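Cellulosomal scaffoldin adaptor protein B (Acetivibrio cellulolyticus, PDB 4WI0) binds the X-dockerin module of a cellulosomal scaffoldin through the type II cohesin domain seen here, serving as an adaptor in cellulosome assembly. Local coordinates at the interface of chains A and B. Sequence-based numbering; all coordinates share one arbitrary frame. Chains: chain A, Cellulosomal scaffoldin adaptor protein B; chain B, Cellulosomal scaffoldin.

The interface of chains A and B. Residues chain A 35-36, 90, 92, 135, 146; chain B 116-117, 137-139.
A:Gln36, on strand 32-40 of the cohesin, meets the start of dockerin helix 139-146 through its side-chain amide. Its oxygen OE1 accepts a hydrogen bond from the backbone N of B:Leu139 at 2.9 Å; the angle at the hydrogen is 161°, nearly straight, although the donor is tilted well away from the carbonyl plane. With CG anti to the backbone N and the chain extended beyond it, the amide is carried out to the first turn of that helix, where it occupies an N-H at the helix start. The other end of the amide is held within the cohesin: NE2 donates to OD1 of A:Asn90 at 2.9 Å, in plane and on a lone pair. Together the two bonds should fix the rotation of the amide and identify which end is oxygen. The tip of B:Phe116 comes up to this amide, ring and amide planes 22° apart, and its CE2 also lies 3.9 Å from CB of A:Ser92.

B:Asn117 and A:Asn90 reach toward each other tip to tip, and their amide faces stack, planes 24° apart, with the two CG atoms 3.5 Å apart. ND2 of B:Asn117 is also paired as donor with the hydroxyl OG1 of A:Thr135, but the 2.5 Å separation is very short and the angle at the hydrogen is bent, making the details of this bond doubtful.

B:Leu139 adds the apolar component. Its methyl CD2 lies 3.7 Å from CE1 of A:Phe146 and 4.0 Å from CB of A:Gln36, the leucine and phenylalanine side chains running past each other in opposite directions. Beside it, OG of A:Ser92 donates a hydrogen bond to the carbonyl O of A:Tyr35 at 3.2 Å, linking the two cohesin strands. Helix 139-146 starts within the dockerin's second EF-hand-like calcium loop, and this patch helps dock that start and the B:Phe116-B:Asn117 loop onto the cohesin strands and the loop carrying A:Thr135, joining adaptor to scaffoldin.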
loop_
_atom_site.group_PDB
_atom_site.type_symbol
_atom_site.label_atom_id
_atom_site.label_comp_id
_atom_site.label_asym_id
_atom_site.label_seq_id
_atom_site.Cartn_x
_atom_site.Cartn_y
_atom_site.Cartn_z
ATOM N N TYR A 35 -5.579 -2.602 -6.844
ATOM C CA TYR A 35 -4.535 -3.334 -7.560
ATOM C C TYR A 35 -3.326 -2.434 -7.771
ATOM O O TYR A 35 -3.435 -1.211 -7.759
ATOM C CB TYR A 35 -5.053 -3.817 -8.934
ATOM C CG TYR A 35 -5.134 -2.694 -9.929
ATOM C CD1 TYR A 35 -4.034 -2.344 -10.692
ATOM C CD2 TYR A 35 -6.284 -1.937 -10.058
ATOM C CE1 TYR A 35 -4.082 -1.284 -11.580
ATOM C CE2 TYR A 35 -6.344 -0.873 -10.943
ATOM C CZ TYR A 35 -5.234 -0.546 -11.699
ATOM O OH TYR A 35 -5.272 0.513 -12.574
ATOM N N GLN A 36 -2.171 -3.066 -7.972
ATOM C CA GLN A 36 -1.006 -2.428 -8.572
ATOM C C GLN A 36 -0.417 -3.477 -9.516
ATOM O O GLN A 36 -0.271 -4.647 -9.131
ATOM C CB GLN A 36 0.045 -2.024 -7.524
ATOM C CG GLN A 36 1.278 -1.354 -8.120
ATOM C CD GLN A 36 2.249 -0.803 -7.089
ATOM O OE1 GLN A 36 2.142 -1.080 -5.891
ATOM N NE2 GLN A 36 3.223 -0.037 -7.559
ATOM N N ASN A 90 3.591 1.158 -14.825
ATOM C CA ASN A 90 3.210 0.753 -13.490
ATOM C C ASN A 90 1.951 1.511 -13.130
ATOM O O ASN A 90 1.959 2.741 -13.113
ATOM C CB ASN A 90 4.331 1.024 -12.487
ATOM C CG ASN A 90 4.078 0.369 -11.143
ATOM O OD1 ASN A 90 3.335 0.899 -10.311
ATOM N ND2 ASN A 90 4.696 -0.796 -10.920
ATOM N N SER A 92 -1.718 1.761 -10.728
ATOM C CA SER A 92 -2.270 1.463 -9.450
ATOM C C SER A 92 -3.535 2.289 -9.253
ATOM O O SER A 92 -3.550 3.477 -9.579
ATOM C CB SER A 92 -1.249 1.791 -8.366
ATOM O OG SER A 92 -1.768 1.477 -7.097
ATOM N N THR A 135 10.419 -2.525 -7.354
ATOM C CA THR A 135 9.555 -1.576 -6.659
ATOM C C THR A 135 8.332 -2.245 -6.014
ATOM O O THR A 135 7.583 -1.590 -5.293
ATOM C CB THR A 135 9.059 -0.459 -7.611
ATOM O OG1 THR A 135 8.178 -1.008 -8.602
ATOM C CG2 THR A 135 10.238 0.245 -8.298
ATOM N N PHE A 146 -5.238 -6.195 -3.132
ATOM C CA PHE A 146 -5.540 -5.938 -1.719
ATOM C C PHE A 146 -7.007 -6.174 -1.393
ATOM O O PHE A 146 -7.869 -6.066 -2.267
ATOM C CB PHE A 146 -5.136 -4.504 -1.329
ATOM C CG PHE A 146 -3.664 -4.275 -1.398
ATOM C CD1 PHE A 146 -3.049 -4.065 -2.622
ATOM C CD2 PHE A 146 -2.881 -4.333 -0.257
ATOM C CE1 PHE A 146 -1.689 -3.896 -2.710
ATOM C CE2 PHE A 146 -1.509 -4.172 -0.338
ATOM C CZ PHE A 146 -0.916 -3.952 -1.569
ATOM N N PHE B 116 6.053 7.589 -5.015
ATOM C CA PHE B 116 5.363 6.344 -5.325
ATOM C C PHE B 116 6.095 5.530 -6.391
ATOM O O PHE B 116 6.602 6.075 -7.365
ATOM C CB PHE B 116 3.936 6.599 -5.796
ATOM C CG PHE B 116 3.082 5.361 -5.829
ATOM C CD1 PHE B 116 2.636 4.779 -4.647
ATOM C CD2 PHE B 116 2.718 4.772 -7.038
ATOM C CE1 PHE B 116 1.848 3.635 -4.668
ATOM C CE2 PHE B 116 1.932 3.626 -7.060
ATOM C CZ PHE B 116 1.498 3.059 -5.873
ATOM N N ASN B 117 6.108 4.217 -6.189
ATOM C CA ASN B 117 6.782 3.276 -7.086
ATOM C C ASN B 117 8.292 3.491 -7.157
ATOM O O ASN B 117 8.860 3.604 -8.237
ATOM C CB ASN B 117 6.167 3.296 -8.494
ATOM C CG ASN B 117 6.569 2.080 -9.325
ATOM O OD1 ASN B 117 6.925 2.190 -10.509
ATOM N ND2 ASN B 117 6.510 0.916 -8.711
ATOM N N ILE B 137 8.502 1.848 -1.947
ATOM C CA ILE B 137 7.315 2.658 -1.673
ATOM C C ILE B 137 6.326 2.261 -2.751
ATOM O O ILE B 137 6.534 2.556 -3.932
ATOM C CB ILE B 137 7.610 4.174 -1.683
ATOM C CG1 ILE B 137 8.631 4.507 -0.586
ATOM C CG2 ILE B 137 6.328 4.956 -1.437
ATOM C CD1 ILE B 137 9.297 5.858 -0.724
ATOM N N SER B 138 5.283 1.548 -2.338
ATOM C CA SER B 138 4.352 0.902 -3.260
ATOM C C SER B 138 2.941 1.015 -2.695
ATOM O O SER B 138 2.732 1.714 -1.705
ATOM C CB SER B 138 4.752 -0.567 -3.458
ATOM O OG SER B 138 4.745 -1.289 -2.240
ATOM N N LEU B 139 1.981 0.332 -3.322
ATOM C CA LEU B 139 0.585 0.390 -2.868
ATOM C C LEU B 139 0.406 -0.150 -1.441
ATOM O O LEU B 139 -0.484 0.303 -0.725
ATOM C CB LEU B 139 -0.340 -0.364 -3.830
ATOM C CG LEU B 139 -1.849 -0.257 -3.569
ATOM C CD1 LEU B 139 -2.290 1.193 -3.404
ATOM C CD2 LEU B 139 -2.625 -0.923 -4.690
#